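Local coordinates for phenazine biosynthesis protein PhzF family (Enterococcus faecalis, PDB 1S7J), which probably acts as an isomerase of the PhzF family, although its own substrate and reaction are not established, at residues 4-9 against 250-255; 9-14 against 244-249; 200-205 against 225-230. All blocks are in the same frame, centred on the assembly; numbering follows the deposited sequence.

Interaction 1 of 3, residues 4-9 against 250-255; sequences PYYIVD and AKLFAK
Ile7 faces both Phe253 and Ala254, a classic beta bulge in an antiparallel ladder whose two strand segments run at 141° to each other and approach to 4.4 Å between their axes. Both amides of the bulge converge on one carbonyl: Phe253 N lies 2.7 Å from Ile7 O, nearly along the C=O axis, whereas Ala254 N makes a longer bond of 3.3 Å to Ile7 O, in the carbonyl plane on a lone pair. Ile7 N completes the pair by donating to Ala254 O. Beyond the bulge, Asp9 and Lys251 exchange two backbone hydrogen bonds across the next hydrogen-bonded pair.

The side chains fall on two faces. On one, Ile7 uses its branches separately: CG2, anti to the backbone N, meets Phe253 CD2 at 3.8 Å, with the two side chains lying side by side, while alanine's single methyl, Ala254 CB, meets the ethyl branch at Ile7 CG1, 4.1 Å away. A branched residue thus spans both members of the bulge. On the other face Leu252 CD2 sits at the edge of the Tyr6 ring, near its plane, and is 4.0 Å from Tyr6 CB. The aliphatic chain of Lys255 runs beside Tyr6 in the same direction, its CG 3.9 Å from Tyr6 CE2. Val8 CG2 and Ala250 CB meet at 4.1 Å nearby, and helix 72-85 packs on Val8, Ala250 and Leu252.

Polar ends turn elsewhere: Asp9 OD1 accepts from Phe16 N, and Lys251 NZ has Glu13 O as its partner. The contact therefore divides its chemistry, with backbone bonds fixing the shifted register, apolar groups meeting on both faces, and Lys255 contributing its hydrocarbon stem to the Tyr6 ring while its exposed amine end leads away.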
ATOM      1  N   PRO A   4       0.072  -9.036  22.749  1.00 20.81           N
ATOM      2  CA  PRO A   4       0.641  -7.735  22.351  1.00 23.72           C
ATOM      3  C   PRO A   4       0.257  -7.346  20.913  1.00 20.07           C
ATOM      4  O   PRO A   4       0.108  -8.214  20.053  1.00 23.41           O
ATOM      5  CB  PRO A   4       2.158  -7.979  22.444  1.00 18.06           C
ATOM      6  CG  PRO A   4       2.277  -9.095  23.457  1.00 25.95           C
ATOM      7  CD  PRO A   4       1.139  -9.999  23.077  1.00 19.40           C
ATOM      8  N   TYR A   5       0.073  -6.048  20.665  1.00 16.32           N
ATOM      9  CA  TYR A   5      -0.248  -5.577  19.333  1.00 15.82           C
ATOM     10  C   TYR A   5       0.401  -4.255  19.114  1.00 20.54           C
ATOM     11  O   TYR A   5       0.883  -3.624  20.058  1.00 17.75           O
ATOM     12  CB  TYR A   5      -1.773  -5.496  19.096  1.00 24.05           C
ATOM     13  CG  TYR A   5      -2.487  -4.440  19.893  1.00 26.00           C
ATOM     14  CD1 TYR A   5      -2.480  -3.103  19.489  1.00 36.72           C
ATOM     15  CD2 TYR A   5      -3.166  -4.767  21.065  1.00 27.72           C
ATOM     16  CE1 TYR A   5      -3.120  -2.125  20.236  1.00 40.16           C
ATOM     17  CE2 TYR A   5      -3.805  -3.805  21.811  1.00 34.24           C
ATOM     18  CZ  TYR A   5      -3.783  -2.483  21.397  1.00 44.24           C
ATOM     19  OH  TYR A   5      -4.420  -1.530  22.150  1.00 53.94           O
ATOM     20  N   TYR A   6       0.482  -3.832  17.847  1.00 23.39           N
ATOM     21  CA  TYR A   6       1.095  -2.571  17.483  1.00 21.26           C
ATOM     22  C   TYR A   6       0.260  -1.919  16.411  1.00 24.26           C
ATOM     23  O   TYR A   6      -0.407  -2.602  15.643  1.00 23.02           O
ATOM     24  CB  TYR A   6       2.533  -2.803  16.956  1.00 21.21           C
ATOM     25  CG  TYR A   6       3.468  -3.479  17.954  1.00 15.03           C
ATOM     26  CD1 TYR A   6       3.302  -4.829  18.294  1.00 12.11           C
ATOM     27  CD2 TYR A   6       4.487  -2.764  18.576  1.00 17.15           C
ATOM     28  CE1 TYR A   6       4.125  -5.441  19.241  1.00 17.17           C
ATOM     29  CE2 TYR A   6       5.315  -3.367  19.523  1.00 20.35           C
ATOM     30  CZ  TYR A   6       5.129  -4.699  19.852  1.00 21.19           C
ATOM     31  OH  TYR A   6       5.932  -5.271  20.800  1.00 29.02           O
ATOM     32  N   ILE A   7       0.220  -0.600  16.413  1.00 23.61           N
ATOM     33  CA  ILE A   7      -0.529   0.152  15.421  1.00 22.17           C
ATOM     34  C   ILE A   7       0.499   1.031  14.795  1.00 19.24           C
ATOM     35  O   ILE A   7       1.056   1.904  15.462  1.00 15.63           O
ATOM     36  CB  ILE A   7      -1.610   1.054  16.059  1.00 23.83           C
ATOM     37  CG1 ILE A   7      -2.546   0.245  16.955  1.00 24.35           C
ATOM     38  CG2 ILE A   7      -2.389   1.757  14.973  1.00 23.77           C
ATOM     39  CD1 ILE A   7      -3.321  -0.812  16.237  1.00 22.72           C
ATOM     40  N   VAL A   8       0.811   0.800  13.533  1.00 14.98           N
ATOM     41  CA  VAL A   8       1.802   1.604  12.864  1.00 15.65           C
ATOM     42  C   VAL A   8       1.309   2.253  11.601  1.00 20.81           C
ATOM     43  O   VAL A   8       0.443   1.711  10.900  1.00 21.35           O
ATOM     44  CB  VAL A   8       3.119   0.790  12.612  1.00 18.43           C
ATOM     45  CG1 VAL A   8       2.939  -0.661  13.005  1.00 14.23           C
ATOM     46  CG2 VAL A   8       3.593   0.918  11.176  1.00  9.51           C
ATOM     47  N   ASP A   9       1.777   3.463  11.365  1.00 17.38           N
ATOM     48  CA  ASP A   9       1.435   4.212  10.181  1.00 21.44           C
ATOM     49  C   ASP A   9       2.570   3.953   9.178  1.00 21.80           C
ATOM     50  O   ASP A   9       3.681   4.479   9.331  1.00 19.38           O
ATOM     51  CB  ASP A   9       1.334   5.708  10.500  1.00 17.50           C
ATOM     52  CG  ASP A   9       0.238   6.014  11.520  1.00 24.62           C
ATOM     53  OD1 ASP A   9       0.343   7.049  12.213  1.00 23.90           O
ATOM     54  OD2 ASP A   9      -0.720   5.220  11.634  1.00 22.45           O
ATOM     55  N   ALA A 250       8.240   4.347   8.714  1.00 21.36           N
ATOM     56  CA  ALA A 250       7.079   3.942   9.504  1.00 21.77           C
ATOM     57  C   ALA A 250       7.100   4.592  10.884  1.00 18.70           C
ATOM     58  O   ALA A 250       8.157   5.002  11.384  1.00 20.19           O
ATOM     59  CB  ALA A 250       7.024   2.455   9.636  1.00 23.70           C
ATOM     60  N   LYS A 251       5.929   4.661  11.508  1.00 17.61           N
ATOM     61  CA  LYS A 251       5.789   5.258  12.843  1.00 19.42           C
ATOM     62  C   LYS A 251       4.814   4.513  13.708  1.00 20.84           C
ATOM     63  O   LYS A 251       3.692   4.223  13.291  1.00 21.51           O
ATOM     64  CB  LYS A 251       5.353   6.717  12.732  1.00 27.15           C
ATOM     65  CG  LYS A 251       6.475   7.728  12.979  1.00 37.05           C
ATOM     66  CD  LYS A 251       6.914   7.734  14.444  1.00 45.16           C
ATOM     67  CE  LYS A 251       7.976   8.800  14.721  1.00 51.04           C
ATOM     68  NZ  LYS A 251       7.486  10.182  14.452  1.00 59.06           N
ATOM     69  N   LEU A 252       5.240   4.180  14.918  1.00 16.53           N
ATOM     70  CA  LEU A 252       4.396   3.478  15.871  1.00 22.50           C
ATOM     71  C   LEU A 252       3.397   4.484  16.446  1.00 20.29           C
ATOM     72  O   LEU A 252       3.790   5.546  16.943  1.00 23.32           O
ATOM     73  CB  LEU A 252       5.230   2.911  17.015  1.00 24.60           C
ATOM     74  CG  LEU A 252       4.895   1.536  17.598  1.00 29.34           C
ATOM     75  CD1 LEU A 252       4.905   1.601  19.109  1.00 28.63           C
ATOM     76  CD2 LEU A 252       3.581   1.041  17.110  1.00 25.00           C
ATOM     77  N   PHE A 253       2.121   4.189  16.312  1.00 19.06           N
ATOM     78  CA  PHE A 253       1.092   5.051  16.854  1.00 19.12           C
ATOM     79  C   PHE A 253       0.785   4.593  18.265  1.00 17.97           C
ATOM     80  O   PHE A 253       0.700   5.397  19.176  1.00 18.73           O
ATOM     81  CB  PHE A 253      -0.199   4.991  16.005  1.00 19.18           C
ATOM     82  CG  PHE A 253      -1.369   5.654  16.657  1.00 21.54           C
ATOM     83  CD1 PHE A 253      -1.380   7.043  16.860  1.00 25.07           C
ATOM     84  CD2 PHE A 253      -2.437   4.895  17.144  1.00 19.52           C
ATOM     85  CE1 PHE A 253      -2.436   7.666  17.549  1.00 23.20           C
ATOM     86  CE2 PHE A 253      -3.502   5.506  17.834  1.00 23.04           C
ATOM     87  CZ  PHE A 253      -3.497   6.896  18.038  1.00 22.27           C
ATOM     88  N   ALA A 254       0.601   3.281  18.424  1.00 19.43           N
ATOM     89  CA  ALA A 254       0.281   2.692  19.709  1.00 19.98           C
ATOM     90  C   ALA A 254       0.788   1.269  19.853  1.00 16.24           C
ATOM     91  O   ALA A 254       1.008   0.570  18.870  1.00 18.08           O
ATOM     92  CB  ALA A 254      -1.225   2.720  19.933  1.00 16.00           C
ATOM     93  N   LYS A 255       0.934   0.849  21.096  1.00 22.29           N
ATOM     94  CA  LYS A 255       1.402  -0.484  21.463  1.00 19.62           C
ATOM     95  C   LYS A 255       0.564  -0.889  22.664  1.00 21.79           C
ATOM     96  O   LYS A 255       0.342  -0.066  23.558  1.00 21.36           O
ATOM     97  CB  LYS A 255       2.887  -0.408  21.890  1.00 23.55           C
ATOM     98  CG  LYS A 255       3.441  -1.690  22.466  1.00 32.34           C
ATOM     99  CD  LYS A 255       4.663  -1.414  23.346  1.00 42.66           C
ATOM    100  CE  LYS A 255       4.745  -2.410  24.500  1.00 52.04           C
ATOM    101  NZ  LYS A 255       5.983  -2.226  25.312  1.00 58.09           N
TER

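Interaction 2 of 3, residues 9-14 against 244-249; sequences DAFAEE and VIIGGT
A type II beta turn from Asp9 to Ala12 ends strand 2-10, and its third residue, Phe11, meets Gly248 of the long strand 243-259 and Thr249, where the regular strand is interrupted. Phe11 holds a left-handed backbone conformation (phi 71°), as the third position of such a turn requires; glycine is common there, but here the place belongs to a residue whose ring is put to use. Its amide donates to the facing segment, Phe11 N to Thr249 O at 2.8 Å, through a bent bond with 134° at the hydrogen.

The ring approaches the Gly248 backbone obliquely. CG is anti to the carbonyl carbon (chi1 -65°), and beyond it CD2 comes within 3.7 Å of Gly248 CA. Glycine suits this place because Phe11 CD2 fills the direction in which a CB would project. Further along the ring, CZ touches Ile246 CD1 at 4.0 Å, the two side chains crossing at about a right angle. Thr249 adds a second link to the turn, its OG1 making a weak hydrogen bond to Ala12 O at 3.3 Å.

Around this buried site, Ala10 and Phe11 rest on His73 and Leu76 of helix 72-85, while Ile246 packs on His207 and Ile211 of helix 207-218. Strand 243-259 itself pairs with strand 2-10 at one end and with strand 234-240 at the other. A strand shared in this way between two lobes, each wrapped around a central helix, fits the diaminopimelate epimerase-like fold to which PhzF proteins belong, with the Phe11 turn set at the junction of the lobes.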
ATOM      1  N   ASP A   9       1.777   3.463  11.365  1.00 17.38           N
ATOM      2  CA  ASP A   9       1.435   4.212  10.181  1.00 21.44           C
ATOM      3  C   ASP A   9       2.570   3.953   9.178  1.00 21.80           C
ATOM      4  O   ASP A   9       3.681   4.479   9.331  1.00 19.38           O
ATOM      5  CB  ASP A   9       1.334   5.708  10.500  1.00 17.50           C
ATOM      6  CG  ASP A   9       0.238   6.014  11.520  1.00 24.62           C
ATOM      7  OD1 ASP A   9       0.343   7.049  12.213  1.00 23.90           O
ATOM      8  OD2 ASP A   9      -0.720   5.220  11.634  1.00 22.45           O
ATOM      9  N   ALA A  10       2.314   3.064   8.226  1.00 20.07           N
ATOM     10  CA  ALA A  10       3.298   2.709   7.211  1.00 21.99           C
ATOM     11  C   ALA A  10       3.456   3.831   6.195  1.00 24.34           C
ATOM     12  O   ALA A  10       2.480   4.429   5.766  1.00 21.81           O
ATOM     13  CB  ALA A  10       2.897   1.424   6.533  1.00 17.93           C
ATOM     14  N   PHE A  11       4.696   4.082   5.801  1.00 26.42           N
ATOM     15  CA  PHE A  11       5.040   5.140   4.839  1.00 24.84           C
ATOM     16  C   PHE A  11       4.874   6.515   5.422  1.00 25.51           C
ATOM     17  O   PHE A  11       4.711   7.504   4.690  1.00 25.54           O
ATOM     18  CB  PHE A  11       4.220   5.008   3.547  1.00 19.17           C
ATOM     19  CG  PHE A  11       4.511   3.758   2.768  1.00 24.87           C
ATOM     20  CD1 PHE A  11       3.685   2.647   2.878  1.00 19.23           C
ATOM     21  CD2 PHE A  11       5.625   3.687   1.915  1.00 22.00           C
ATOM     22  CE1 PHE A  11       3.955   1.489   2.166  1.00 16.96           C
ATOM     23  CE2 PHE A  11       5.898   2.532   1.202  1.00 16.73           C
ATOM     24  CZ  PHE A  11       5.068   1.436   1.323  1.00 19.90           C
ATOM     25  N   ALA A  12       4.952   6.601   6.749  1.00 26.91           N
ATOM     26  CA  ALA A  12       4.801   7.864   7.455  1.00 27.56           C
ATOM     27  C   ALA A  12       6.004   8.190   8.299  1.00 28.56           C
ATOM     28  O   ALA A  12       6.583   7.315   8.923  1.00 24.79           O
ATOM     29  CB  ALA A  12       3.573   7.811   8.325  1.00 25.35           C
ATOM     30  N   GLU A  13       6.360   9.460   8.347  1.00 31.06           N
ATOM     31  CA  GLU A  13       7.488   9.971   9.119  1.00 36.43           C
ATOM     32  C   GLU A  13       7.004  10.335  10.548  1.00 38.32           C
ATOM     33  O   GLU A  13       7.784  10.369  11.504  1.00 38.92           O
ATOM     34  CB  GLU A  13       8.075  11.195   8.386  1.00 45.57           C
ATOM     35  CG  GLU A  13       9.588  11.329   8.381  1.00 55.11           C
ATOM     36  CD  GLU A  13      10.089  12.637   7.758  1.00 59.56           C
ATOM     37  OE1 GLU A  13      11.328  12.836   7.728  1.00 65.30           O
ATOM     38  OE2 GLU A  13       9.254  13.460   7.295  1.00 59.78           O
ATOM     39  N   GLU A  14       5.719  10.682  10.626  1.00 31.79           N
ATOM     40  CA  GLU A  14       5.071  11.088  11.882  1.00 35.40           C
ATOM     41  C   GLU A  14       3.666  10.466  11.922  1.00 33.20           C
ATOM     42  O   GLU A  14       3.136  10.062  10.885  1.00 36.27           O
ATOM     43  CB  GLU A  14       4.950  12.613  11.945  1.00 37.01           C
ATOM     44  CG  GLU A  14       4.113  13.216  10.810  1.00 46.29           C
ATOM     45  CD  GLU A  14       3.848  14.707  10.983  1.00 52.97           C
ATOM     46  OE1 GLU A  14       4.783  15.512  10.777  1.00 49.24           O
ATOM     47  OE2 GLU A  14       2.693  15.073  11.308  1.00 55.10           O
ATOM     48  N   VAL A 244       9.832  -4.022  -9.446  1.00 40.85           N
ATOM     49  CA  VAL A 244       9.988  -2.654  -8.914  1.00 37.70           C
ATOM     50  C   VAL A 244      10.072  -2.701  -7.393  1.00 35.09           C
ATOM     51  O   VAL A 244       9.454  -3.564  -6.745  1.00 33.54           O
ATOM     52  CB  VAL A 244       8.849  -1.699  -9.355  1.00 39.06           C
ATOM     53  CG1 VAL A 244       8.906  -1.474 -10.847  1.00 41.71           C
ATOM     54  CG2 VAL A 244       7.506  -2.241  -8.943  1.00 35.38           C
ATOM     55  N   ILE A 245      10.860  -1.788  -6.829  1.00 32.20           N
ATOM     56  CA  ILE A 245      11.073  -1.719  -5.384  1.00 28.89           C
ATOM     57  C   ILE A 245      10.611  -0.402  -4.764  1.00 28.22           C
ATOM     58  O   ILE A 245      10.937   0.677  -5.264  1.00 26.39           O
ATOM     59  CB  ILE A 245      12.572  -1.857  -5.047  1.00 28.50           C
ATOM     60  CG1 ILE A 245      13.169  -3.081  -5.743  1.00 29.51           C
ATOM     61  CG2 ILE A 245      12.772  -1.933  -3.533  1.00 31.65           C
ATOM     62  CD1 ILE A 245      12.530  -4.392  -5.352  1.00 31.88           C
ATOM     63  N   ILE A 246       9.831  -0.500  -3.687  1.00 26.96           N
ATOM     64  CA  ILE A 246       9.375   0.695  -2.971  1.00 27.75           C
ATOM     65  C   ILE A 246       9.870   0.645  -1.534  1.00 27.14           C
ATOM     66  O   ILE A 246       9.769  -0.398  -0.864  1.00 26.89           O
ATOM     67  CB  ILE A 246       7.819   0.847  -2.963  1.00 30.31           C
ATOM     68  CG1 ILE A 246       7.160  -0.363  -2.311  1.00 28.97           C
ATOM     69  CG2 ILE A 246       7.308   1.062  -4.356  1.00 27.86           C
ATOM     70  CD1 ILE A 246       5.668  -0.274  -2.255  1.00 27.52           C
ATOM     71  N   GLY A 247      10.435   1.743  -1.070  1.00 27.67           N
ATOM     72  CA  GLY A 247      10.924   1.800   0.292  1.00 27.93           C
ATOM     73  C   GLY A 247      10.250   2.905   1.062  1.00 28.61           C
ATOM     74  O   GLY A 247      10.119   4.019   0.551  1.00 26.82           O
ATOM     75  N   GLY A 248       9.822   2.624   2.281  1.00 29.52           N
ATOM     76  CA  GLY A 248       9.171   3.659   3.070  1.00 26.31           C
ATOM     77  C   GLY A 248       9.434   3.583   4.554  1.00 24.65           C
ATOM     78  O   GLY A 248       9.785   2.519   5.071  1.00 20.96           O
ATOM     79  N   THR A 249       9.324   4.726   5.232  1.00 21.62           N
ATOM     80  CA  THR A 249       9.515   4.789   6.679  1.00 21.74           C
ATOM     81  C   THR A 249       8.233   4.322   7.387  1.00 19.64           C
ATOM     82  O   THR A 249       7.290   3.882   6.736  1.00 15.89           O
ATOM     83  CB  THR A 249       9.896   6.231   7.157  1.00 24.99           C
ATOM     84  OG1 THR A 249       8.950   7.190   6.653  1.00 31.41           O
ATOM     85  CG2 THR A 249      11.286   6.597   6.663  1.00 34.86           C
TER

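Interaction 3 of 3, residues 200-205 against 225-230; sequences DPVCGS and AYQVSP
Gln227 presses its side-chain amide against the peptide that joins Pro201 to Val202, and this is the tight part of the contact. CG is anti to the backbone N (chi1 -161°) and the chain stays extended beyond it, which carries the amide far enough to lie beside Val202. There NE2 is 3.3 Å from Val202 CA and 3.4 Å from Val202 CG1, a close approach that suits a long side chain ending in a planar group. Ser229, also buried, belongs to this tight part: its OG donates to Pro201 O at 3.0 Å, in the carbonyl plane on a lone pair, and the same hydroxyl receives Gly232 N. An inverse gamma turn centred on Val228, closed by Ser229 N bonding to Gln227 O, leads from one of these residues to the next.

The looser side is made by the partly exposed residues. The Pro201 ring meets the other segment through CB alone, 3.5 Å from Ser229 OG. Cys203 is held by one weak hydrogen bond, its N lying 3.4 Å from Gln227 OE1; Thr190 OG1 also bonds to that oxygen.

The 200-205 loop links strand 197-200 to helix 207-218, with strands 186-192 and 234-240 packing on Gln227 and Val202 respectively, and helix 153-158 receiving Val228.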
ATOM      1  N   ASP A 200      -7.243   4.669  -0.688  1.00 41.27           N
ATOM      2  CA  ASP A 200      -6.183   4.077   0.105  1.00 38.66           C
ATOM      3  C   ASP A 200      -5.141   5.197   0.196  1.00 36.91           C
ATOM      4  O   ASP A 200      -4.831   5.846  -0.814  1.00 35.06           O
ATOM      5  CB  ASP A 200      -5.594   2.857  -0.627  1.00 44.22           C
ATOM      6  CG  ASP A 200      -4.998   1.824   0.320  1.00 47.97           C
ATOM      7  OD1 ASP A 200      -4.409   0.842  -0.177  1.00 56.92           O
ATOM      8  OD2 ASP A 200      -5.131   1.976   1.551  1.00 50.05           O
ATOM      9  N   PRO A 201      -4.683   5.525   1.421  1.00 33.99           N
ATOM     10  CA  PRO A 201      -3.687   6.592   1.574  1.00 33.24           C
ATOM     11  C   PRO A 201      -2.424   6.267   0.787  1.00 31.10           C
ATOM     12  O   PRO A 201      -1.797   7.150   0.215  1.00 29.68           O
ATOM     13  CB  PRO A 201      -3.423   6.598   3.085  1.00 33.86           C
ATOM     14  CG  PRO A 201      -4.700   6.122   3.659  1.00 31.25           C
ATOM     15  CD  PRO A 201      -5.091   4.995   2.729  1.00 32.45           C
ATOM     16  N   VAL A 202      -2.031   4.972   0.817  1.00 33.62           N
ATOM     17  CA  VAL A 202      -0.846   4.492   0.093  1.00 36.04           C
ATOM     18  C   VAL A 202      -0.946   2.978  -0.284  1.00 38.57           C
ATOM     19  O   VAL A 202      -0.700   2.129   0.556  1.00 40.00           O
ATOM     20  CB  VAL A 202       0.481   4.655   0.947  1.00 38.06           C
ATOM     21  CG1 VAL A 202       1.693   4.544   0.045  1.00 36.27           C
ATOM     22  CG2 VAL A 202       0.504   5.985   1.704  1.00 36.67           C
ATOM     23  N   CYS A 203      -1.371   2.684  -1.536  1.00 40.84           N
ATOM     24  CA  CYS A 203      -1.429   1.258  -1.998  1.00 39.01           C
ATOM     25  C   CYS A 203      -0.082   1.062  -2.712  1.00 38.08           C
ATOM     26  O   CYS A 203       0.212   1.733  -3.720  1.00 33.92           O
ATOM     27  CB  CYS A 203      -2.595   1.032  -2.990  1.00 41.06           C
ATOM     28  SG  CYS A 203      -3.386  -0.603  -2.713  1.00 31.64           S
ATOM     29  N   GLY A 204       0.777   0.244  -2.124  1.00 33.48           N
ATOM     30  CA  GLY A 204       2.080  -0.004  -2.709  1.00 31.84           C
ATOM     31  C   GLY A 204       2.004  -0.785  -4.006  1.00 33.11           C
ATOM     32  O   GLY A 204       2.791  -0.545  -4.934  1.00 28.18           O
ATOM     33  N   SER A 205       1.084  -1.746  -4.055  1.00 29.77           N
ATOM     34  CA  SER A 205       0.872  -2.589  -5.225  1.00 34.61           C
ATOM     35  C   SER A 205       0.568  -1.760  -6.461  1.00 35.70           C
ATOM     36  O   SER A 205       0.823  -2.186  -7.587  1.00 33.84           O
ATOM     37  CB  SER A 205      -0.264  -3.572  -4.956  1.00 37.90           C
ATOM     38  OG  SER A 205      -1.408  -2.911  -4.430  1.00 40.17           O
ATOM     39  N   ALA A 225       8.859   9.390  -4.946  1.00 35.90           N
ATOM     40  CA  ALA A 225       7.418   9.503  -5.110  1.00 31.39           C
ATOM     41  C   ALA A 225       6.700   9.929  -3.835  1.00 35.05           C
ATOM     42  O   ALA A 225       7.252   9.839  -2.734  1.00 36.57           O
ATOM     43  CB  ALA A 225       6.853   8.195  -5.602  1.00 30.14           C
ATOM     44  N   TYR A 226       5.472  10.386  -3.978  1.00 39.13           N
ATOM     45  CA  TYR A 226       4.688  10.799  -2.843  1.00 39.81           C
ATOM     46  C   TYR A 226       3.232  10.643  -3.154  1.00 38.04           C
ATOM     47  O   TYR A 226       2.709  11.331  -4.026  1.00 40.29           O
ATOM     48  CB  TYR A 226       4.982  12.271  -2.488  1.00 43.32           C
ATOM     49  CG  TYR A 226       4.611  12.634  -1.070  1.00 46.90           C
ATOM     50  CD1 TYR A 226       5.594  12.827  -0.103  1.00 47.79           C
ATOM     51  CD2 TYR A 226       3.269  12.737  -0.681  1.00 49.80           C
ATOM     52  CE1 TYR A 226       5.260  13.116   1.222  1.00 54.61           C
ATOM     53  CE2 TYR A 226       2.917  13.025   0.639  1.00 52.56           C
ATOM     54  CZ  TYR A 226       3.913  13.211   1.588  1.00 56.79           C
ATOM     55  OH  TYR A 226       3.580  13.498   2.906  1.00 58.58           O
ATOM     56  N   GLN A 227       2.568   9.710  -2.478  1.00 36.76           N
ATOM     57  CA  GLN A 227       1.150   9.509  -2.679  1.00 35.23           C
ATOM     58  C   GLN A 227       0.464  10.612  -1.871  1.00 36.77           C
ATOM     59  O   GLN A 227       0.385  10.541  -0.641  1.00 38.37           O
ATOM     60  CB  GLN A 227       0.714   8.143  -2.218  1.00 32.49           C
ATOM     61  CG  GLN A 227      -0.605   7.749  -2.805  1.00 28.08           C
ATOM     62  CD  GLN A 227      -0.839   6.288  -2.791  1.00 24.09           C
ATOM     63  OE1 GLN A 227      -1.967   5.834  -2.736  1.00 28.50           O
ATOM     64  NE2 GLN A 227       0.247   5.501  -2.830  1.00 20.15           N
ATOM     65  N   VAL A 228       0.050  11.665  -2.579  1.00 39.23           N
ATOM     66  CA  VAL A 228      -0.572  12.828  -1.981  1.00 38.78           C
ATOM     67  C   VAL A 228      -2.043  12.718  -1.554  1.00 37.22           C
ATOM     68  O   VAL A 228      -2.914  13.475  -2.013  1.00 36.90           O
ATOM     69  CB  VAL A 228      -0.313  14.109  -2.854  1.00 39.23           C
ATOM     70  CG1 VAL A 228      -1.027  14.001  -4.199  1.00 36.91           C
ATOM     71  CG2 VAL A 228      -0.705  15.378  -2.090  1.00 46.05           C
ATOM     72  N   SER A 229      -2.314  11.764  -0.700  1.00 37.82           N
ATOM     73  CA  SER A 229      -3.579  11.508  -0.108  1.00 34.48           C
ATOM     74  C   SER A 229      -3.726  12.569   1.038  1.00 32.23           C
ATOM     75  O   SER A 229      -2.745  13.205   1.415  1.00 30.25           O
ATOM     76  CB  SER A 229      -3.740  10.053   0.332  1.00 35.19           C
ATOM     77  OG  SER A 229      -2.904   9.658   1.404  1.00 27.73           O
ATOM     78  N   PRO A 230      -4.902  12.614   1.679  1.00 32.68           N
ATOM     79  CA  PRO A 230      -4.934  13.519   2.837  1.00 33.28           C
ATOM     80  C   PRO A 230      -3.883  13.249   3.845  1.00 35.79           C
ATOM     81  O   PRO A 230      -3.252  14.144   4.414  1.00 34.84           O
ATOM     82  CB  PRO A 230      -6.356  13.382   3.326  1.00 34.63           C
ATOM     83  CG  PRO A 230      -7.124  13.046   2.083  1.00 26.88           C
ATOM     84  CD  PRO A 230      -6.206  12.036   1.425  1.00 29.92           C
TER

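How the interactions relate
Interactions 1 and 2 follow one another along strands 2-10 and 243-259, sharing Asp9, with centres about 14 Å apart. Lys251 of interaction 1 bridges them, its NZ lying 3.0 Å from Glu13 O, a probable hydrogen bond. Interaction 3 is about 10 Å from interaction 2 between centres and touches it twice: Ile246 CD1 packs 3.6 Å from Gly204 CA, and Phe11 CD1 lies 3.9 Å from Val202 CG1. It does not touch interaction 1. Their distances to the side chain of Glu46, the predicted active-site residue, differ: about 5 Å from that of Asp200, about 9 Å from Ala10 and about 10 Å from Ile7, which places interaction 3 nearest the presumed site.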